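Local coordinates for protein fluoride-specific ion channel FluC (Bordetella pertussis, PDB 5NKQ) that conducts fluoride ions selectively across the bacterial inner membrane, lowering the fluoride concentration in the cell and so its toxicity, while excluding chloride, at residues G38-T41 / A42-G46; Y48-G51 / V52-L56; G74-G77 / G78-T81. All blocks are in the same frame, centred on the assembly; numbering follows the deposited sequence.

Interaction 1: residues G38-T41 / A42-G46; sequences GTLT and ANLVG. With F (fluoride ion), chain J.
T39 and N43, one helical turn apart, point their side chains the same way and make one wall of a fluoride site. The amide of N43 is used at both ends. Its ND2 donates to the bound fluoride at 2.8 Å, with an N-H...F angle of 145°, and its OD1 accepts from the backbone N of T81, a pairing that fixes which way round the amide is turned. Fluoride takes a second hydrogen bond from S108 OG; carbon also approaches the ion, with L40 CA 3.8 Å and T39 CG2 3.9 Å from it, and F85 and Y104 belong to the same pocket. With OG1 of T39 beside the backbone N (chi1 -54°), CG2 is left anti to that N and faces the ion, while OG1 is taken up by the carboxylate of E88. T41 OG1 is bonded back to W37 O. The backbone is satisfied in regular alpha-helical fashion, for instance by L44 N to L40 O at 2.8 Å. L44 CD1 also rests against L40 CG, 3.8 Å away. All of this lies on transmembrane helix 37-59, with helix 98-126 against T39, L40 and L44, the helix break at T80 and T81 beside N43, and F82 of the second subunit packed on N43.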
loop_
_atom_site.group_PDB
_atom_site.type_symbol
_atom_site.label_atom_id
_atom_site.label_comp_id
_atom_site.label_asym_id
_atom_site.label_seq_id
_atom_site.Cartn_x
_atom_site.Cartn_y
_atom_site.Cartn_z
ATOM N N GLY A 38 7.266 12.064 0.315
ATOM C CA GLY A 38 5.987 12.130 1.006
ATOM C C GLY A 38 5.271 10.793 1.030
ATOM O O GLY A 38 4.759 10.368 2.071
ATOM N N THR A 39 5.215 10.116 -0.120
ATOM C CA THR A 39 4.623 8.784 -0.164
ATOM C C THR A 39 5.399 7.812 0.714
ATOM O O THR A 39 4.805 6.997 1.431
ATOM C CB THR A 39 4.573 8.271 -1.604
ATOM O OG1 THR A 39 3.913 9.232 -2.436
ATOM C CG2 THR A 39 3.823 6.946 -1.671
ATOM N N LEU A 40 6.731 7.885 0.672
ATOM C CA LEU A 40 7.550 7.003 1.496
ATOM C C LEU A 40 7.345 7.290 2.978
ATOM O O LEU A 40 7.258 6.360 3.788
ATOM C CB LEU A 40 9.022 7.148 1.115
ATOM C CG LEU A 40 10.003 6.222 1.835
ATOM C CD1 LEU A 40 9.642 4.766 1.584
ATOM C CD2 LEU A 40 11.430 6.509 1.393
ATOM N N THR A 41 7.261 8.571 3.350
ATOM C CA THR A 41 7.006 8.917 4.745
ATOM C C THR A 41 5.663 8.368 5.208
ATOM O O THR A 41 5.551 7.838 6.320
ATOM C CB THR A 41 7.057 10.434 4.931
ATOM O OG1 THR A 41 8.369 10.912 4.607
ATOM C CG2 THR A 41 6.727 10.812 6.370
ATOM N N ALA A 42 4.634 8.472 4.363
ATOM C CA ALA A 42 3.319 7.959 4.733
ATOM C C ALA A 42 3.351 6.449 4.933
ATOM O O ALA A 42 2.727 5.926 5.865
ATOM C CB ALA A 42 2.290 8.339 3.668
ATOM N N ASN A 43 4.077 5.731 4.073
ATOM C CA ASN A 43 4.149 4.280 4.203
ATOM C C ASN A 43 5.019 3.869 5.385
ATOM O O ASN A 43 4.703 2.900 6.085
ATOM C CB ASN A 43 4.669 3.660 2.906
ATOM C CG ASN A 43 3.628 3.661 1.803
ATOM O OD1 ASN A 43 2.427 3.675 2.071
ATOM N ND2 ASN A 43 4.084 3.640 0.555
ATOM N N LEU A 44 6.116 4.590 5.625
ATOM C CA LEU A 44 6.984 4.261 6.752
ATOM C C LEU A 44 6.294 4.546 8.080
ATOM O O LEU A 44 6.345 3.728 9.006
ATOM C CB LEU A 44 8.299 5.035 6.652
ATOM C CG LEU A 44 9.268 4.614 5.546
ATOM C CD1 LEU A 44 10.517 5.481 5.566
ATOM C CD2 LEU A 44 9.628 3.145 5.678
ATOM N N VAL A 45 5.647 5.709 8.194
ATOM C CA VAL A 45 4.930 6.044 9.423
ATOM C C VAL A 45 3.765 5.087 9.636
ATOM O O VAL A 45 3.527 4.613 10.754
ATOM C CB VAL A 45 4.466 7.511 9.387
ATOM C CG1 VAL A 45 3.476 7.788 10.507
ATOM C CG2 VAL A 45 5.662 8.443 9.492
ATOM N N GLY A 46 3.025 4.781 8.568
ATOM C CA GLY A 46 1.927 3.838 8.693
ATOM C C GLY A 46 2.394 2.440 9.050
ATOM O O GLY A 46 1.717 1.719 9.787
HETATM F F F J . 6.476 4.204 -0.790
#

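Interaction 2: residues Y48-G51 / V52-L56; sequences YLIG and VMVAL
The aromatic ring of Y48 receives V52 over one face: methyl CG2 of V52 stands 4.1 Å from the centroid of the Y48 ring and 28° off its normal, a CH-pi contact. The methyl is off centre, nearest to the CE2 side, where V52 CG2 and Y48 CE2 are 3.7 Å apart. Two torsions bring the groups together. Y48 carries CG anti to its own N (chi1 178°), and V52 has CG2 beside its N, directed back toward the preceding turn, where the same methyl lies 3.4 Å from Y48 O. Beneath them runs the i to i+4 bonding of an alpha-helix, here the second half of transmembrane helix 37-59 in the four-helix CrcB fold. Y48 OH is bonded to T122 OG1 of helix 98-126, which tethers the far end of the ring, and V52 and A55 both lean on V123 of that helix. Packing along the rest of the segment is looser. I50 CG1 and V54 CG2 come no closer than 4.2 Å, and the A55 N to G51 O bond stretches to 3.3 Å, whereas V54 N to I50 O is 2.8 Å. Around this looser part the neighbours change: I50 meets V72 and L76 of helix 65-79 and A87 of the second subunit, whereas V54, partly exposed, touches L120 and an aromatic side chain of another protein's chain, and M53, also partly exposed, bends its chain away from the preceding turn.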
loop_
_atom_site.group_PDB
_atom_site.type_symbol
_atom_site.label_atom_id
_atom_site.label_comp_id
_atom_site.label_asym_id
_atom_site.label_seq_id
_atom_site.Cartn_x
_atom_site.Cartn_y
_atom_site.Cartn_z
ATOM N N TYR A 48 5.053 1.756 10.895
ATOM C CA TYR A 48 5.386 1.793 12.315
ATOM C C TYR A 48 4.129 1.818 13.177
ATOM O O TYR A 48 4.064 1.141 14.210
ATOM C CB TYR A 48 6.267 3.008 12.611
ATOM C CG TYR A 48 6.637 3.168 14.069
ATOM C CD1 TYR A 48 7.686 2.445 14.623
ATOM C CD2 TYR A 48 5.945 4.050 14.890
ATOM C CE1 TYR A 48 8.030 2.590 15.954
ATOM C CE2 TYR A 48 6.282 4.203 16.222
ATOM C CZ TYR A 48 7.325 3.470 16.748
ATOM O OH TYR A 48 7.666 3.617 18.073
ATOM N N LEU A 49 3.117 2.585 12.764
ATOM C CA LEU A 49 1.931 2.750 13.598
ATOM C C LEU A 49 1.082 1.485 13.644
ATOM O O LEU A 49 0.383 1.253 14.636
ATOM C CB LEU A 49 1.101 3.933 13.101
ATOM C CG LEU A 49 1.700 5.314 13.377
ATOM C CD1 LEU A 49 0.804 6.416 12.833
ATOM C CD2 LEU A 49 1.937 5.498 14.868
ATOM N N ILE A 50 1.119 0.661 12.596
ATOM C CA ILE A 50 0.358 -0.583 12.656
ATOM C C ILE A 50 1.075 -1.604 13.530
ATOM O O ILE A 50 0.428 -2.460 14.144
ATOM C CB ILE A 50 0.075 -1.130 11.245
ATOM C CG1 ILE A 50 -0.988 -2.231 11.313
ATOM C CG2 ILE A 50 1.346 -1.647 10.588
ATOM C CD1 ILE A 50 -1.472 -2.705 9.962
ATOM N N GLY A 51 2.404 -1.535 13.615
ATOM C CA GLY A 51 3.105 -2.327 14.610
ATOM C C GLY A 51 2.760 -1.890 16.020
ATOM O O GLY A 51 2.637 -2.718 16.926
ATOM N N VAL A 52 2.589 -0.581 16.219
ATOM C CA VAL A 52 2.130 -0.073 17.509
ATOM C C VAL A 52 0.712 -0.553 17.790
ATOM O O VAL A 52 0.398 -1.013 18.894
ATOM C CB VAL A 52 2.220 1.463 17.541
ATOM C CG1 VAL A 52 1.546 2.013 18.792
ATOM C CG2 VAL A 52 3.673 1.915 17.463
ATOM N N MET A 53 -0.166 -0.457 16.787
ATOM C CA MET A 53 -1.565 -0.821 16.992
ATOM C C MET A 53 -1.725 -2.316 17.240
ATOM O O MET A 53 -2.466 -2.720 18.143
ATOM C CB MET A 53 -2.405 -0.380 15.796
ATOM C CG MET A 53 -2.672 1.115 15.745
ATOM S SD MET A 53 -3.403 1.737 17.274
ATOM C CE MET A 53 -4.881 0.730 17.383
ATOM N N VAL A 54 -1.044 -3.150 16.450
ATOM C CA VAL A 54 -1.144 -4.597 16.634
ATOM C C VAL A 54 -0.712 -4.989 18.043
ATOM O O VAL A 54 -1.331 -5.849 18.682
ATOM C CB VAL A 54 -0.320 -5.331 15.560
ATOM C CG1 VAL A 54 -0.080 -6.779 15.961
ATOM C CG2 VAL A 54 -1.032 -5.273 14.219
ATOM N N ALA A 55 0.341 -4.352 18.558
ATOM C CA ALA A 55 0.800 -4.669 19.906
ATOM C C ALA A 55 -0.167 -4.140 20.960
ATOM O O ALA A 55 -0.379 -4.785 21.994
ATOM C CB ALA A 55 2.204 -4.112 20.127
ATOM N N LEU A 56 -0.765 -2.970 20.717
ATOM C CA LEU A 56 -1.725 -2.420 21.671
ATOM C C LEU A 56 -3.009 -3.240 21.704
ATOM O O LEU A 56 -3.585 -3.458 22.777
ATOM C CB LEU A 56 -2.031 -0.963 21.332
ATOM C CG LEU A 56 -0.965 0.072 21.696
ATOM C CD1 LEU A 56 -1.380 1.453 21.220
ATOM C CD2 LEU A 56 -0.716 0.072 23.196
#

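Interaction 3: residues G74-G77 / G78-T81; sequences GFLG and GLTT. With NA (sodium ion), chain I.
Helix 65-79 is ending here: it has a wider pi-type turn at 74-76, and G78 N shares its hydrogen weakly between G74 O at 2.9 Å and F75 O at 3.0 Å, before T80 leaves helical geometry. Within this last turn the T80 side chain folds back on the helix. Its OG1 takes the crowded position between backbone N and carbonyl carbon (chi1 64°), from which it donates to L76 O at 3.0 Å. T80 N gives the same oxygen a nearly straight hydrogen bond (N-H...O 173°), although it approaches from above the carbonyl plane. Two donors of one residue thus grip L76 O and hold the start of the break in place. From either side of G78 and L79, the carbonyls of G77, still in the helix, and T80, where it breaks, face the sodium ion, with G77 O at 2.3 Å and T80 O at 2.2 Å. The same two oxygens of the second subunit complete four protein ligands, so the ion lies between the two copies, as expected of the central cation in this dual-topology, double-barrelled channel. Neutral carbonyl oxygens supply the whole of this protein coordination. On another side of the turn the chemistry is apolar: L79 CD2 touches both F75 CE2 and L76 CD2, each at 4.2 Å. F75 and L79 rest on L22 of helix 6-30, L76 packs against L49 and I50 of helix 37-59, and T80 sits beside N43 of that helix while its OG1 also accepts from F82 N of the second subunit.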
loop_
_atom_site.group_PDB
_atom_site.type_symbol
_atom_site.label_atom_id
_atom_site.label_comp_id
_atom_site.label_asym_id
_atom_site.label_seq_id
_atom_site.Cartn_x
_atom_site.Cartn_y
_atom_site.Cartn_z
ATOM N N GLY A 74 -9.211 1.919 9.004
ATOM C CA GLY A 74 -9.528 3.251 8.533
ATOM C C GLY A 74 -8.315 4.148 8.385
ATOM O O GLY A 74 -7.841 4.375 7.268
ATOM N N PHE A 75 -7.795 4.646 9.510
ATOM C CA PHE A 75 -6.751 5.668 9.469
ATOM C C PHE A 75 -5.496 5.161 8.768
ATOM O O PHE A 75 -5.025 5.763 7.796
ATOM C CB PHE A 75 -6.425 6.140 10.887
ATOM C CG PHE A 75 -5.309 7.144 10.945
ATOM C CD1 PHE A 75 -5.524 8.459 10.568
ATOM C CD2 PHE A 75 -4.046 6.773 11.375
ATOM C CE1 PHE A 75 -4.499 9.387 10.617
ATOM C CE2 PHE A 75 -3.018 7.695 11.429
ATOM C CZ PHE A 75 -3.245 9.004 11.049
ATOM N N LEU A 76 -4.933 4.053 9.252
ATOM C CA LEU A 76 -3.708 3.536 8.651
ATOM C C LEU A 76 -3.950 3.012 7.242
ATOM O O LEU A 76 -3.035 3.030 6.410
ATOM C CB LEU A 76 -3.111 2.448 9.540
ATOM C CG LEU A 76 -2.669 2.965 10.909
ATOM C CD1 LEU A 76 -2.137 1.835 11.772
ATOM C CD2 LEU A 76 -1.630 4.065 10.748
ATOM N N GLY A 77 -5.168 2.547 6.953
ATOM C CA GLY A 77 -5.506 2.147 5.601
ATOM C C GLY A 77 -5.662 3.308 4.644
ATOM O O GLY A 77 -5.564 3.115 3.428
ATOM N N GLY A 78 -5.907 4.507 5.162
ATOM C CA GLY A 78 -5.974 5.688 4.325
ATOM C C GLY A 78 -4.651 6.420 4.276
ATOM O O GLY A 78 -4.372 7.155 3.324
ATOM N N LEU A 79 -3.821 6.217 5.303
ATOM C CA LEU A 79 -2.521 6.877 5.352
ATOM C C LEU A 79 -1.532 6.226 4.393
ATOM O O LEU A 79 -0.858 6.915 3.618
ATOM C CB LEU A 79 -1.979 6.856 6.780
ATOM C CG LEU A 79 -0.548 7.365 6.953
ATOM C CD1 LEU A 79 -0.425 8.815 6.495
ATOM C CD2 LEU A 79 -0.105 7.209 8.397
ATOM N N THR A 80 -1.420 4.902 4.436
ATOM C CA THR A 80 -0.512 4.204 3.540
ATOM C C THR A 80 -1.162 4.009 2.174
ATOM O O THR A 80 -2.367 4.197 1.996
ATOM C CB THR A 80 -0.099 2.856 4.129
ATOM O OG1 THR A 80 -1.250 2.010 4.252
ATOM C CG2 THR A 80 0.529 3.054 5.497
ATOM N N THR A 81 -0.344 3.631 1.195
ATOM C CA THR A 81 -0.849 3.438 -0.156
ATOM C C THR A 81 0.078 2.499 -0.912
ATOM O O THR A 81 1.302 2.631 -0.842
ATOM C CB THR A 81 -0.979 4.774 -0.902
ATOM O OG1 THR A 81 -1.318 4.527 -2.272
ATOM C CG2 THR A 81 0.321 5.565 -0.832
HETATM NA NA NA I . -4.266 3.071 1.540
#

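The three contacts show how one short-range bonding scheme serves different places in a membrane fold. Interactions 1 and 2 succeed each other on helix 37-59, their centres about 15 Å apart. Interaction 1 is buried and binds an anion through an amide N-H; interaction 2 is partly buried, and its side-chain contacts are aromatic and aliphatic. Interaction 3, also buried, lies on the next helix and offers carbonyl oxygens to a cation. It meets both others. Its join to 38-46 is partly polar, through N43 and the chain after the helix break, with G46 CA on T80 CG2 at 3.6 Å beside it; its join to 48-56 is apolar, made mainly by the L76 side chain.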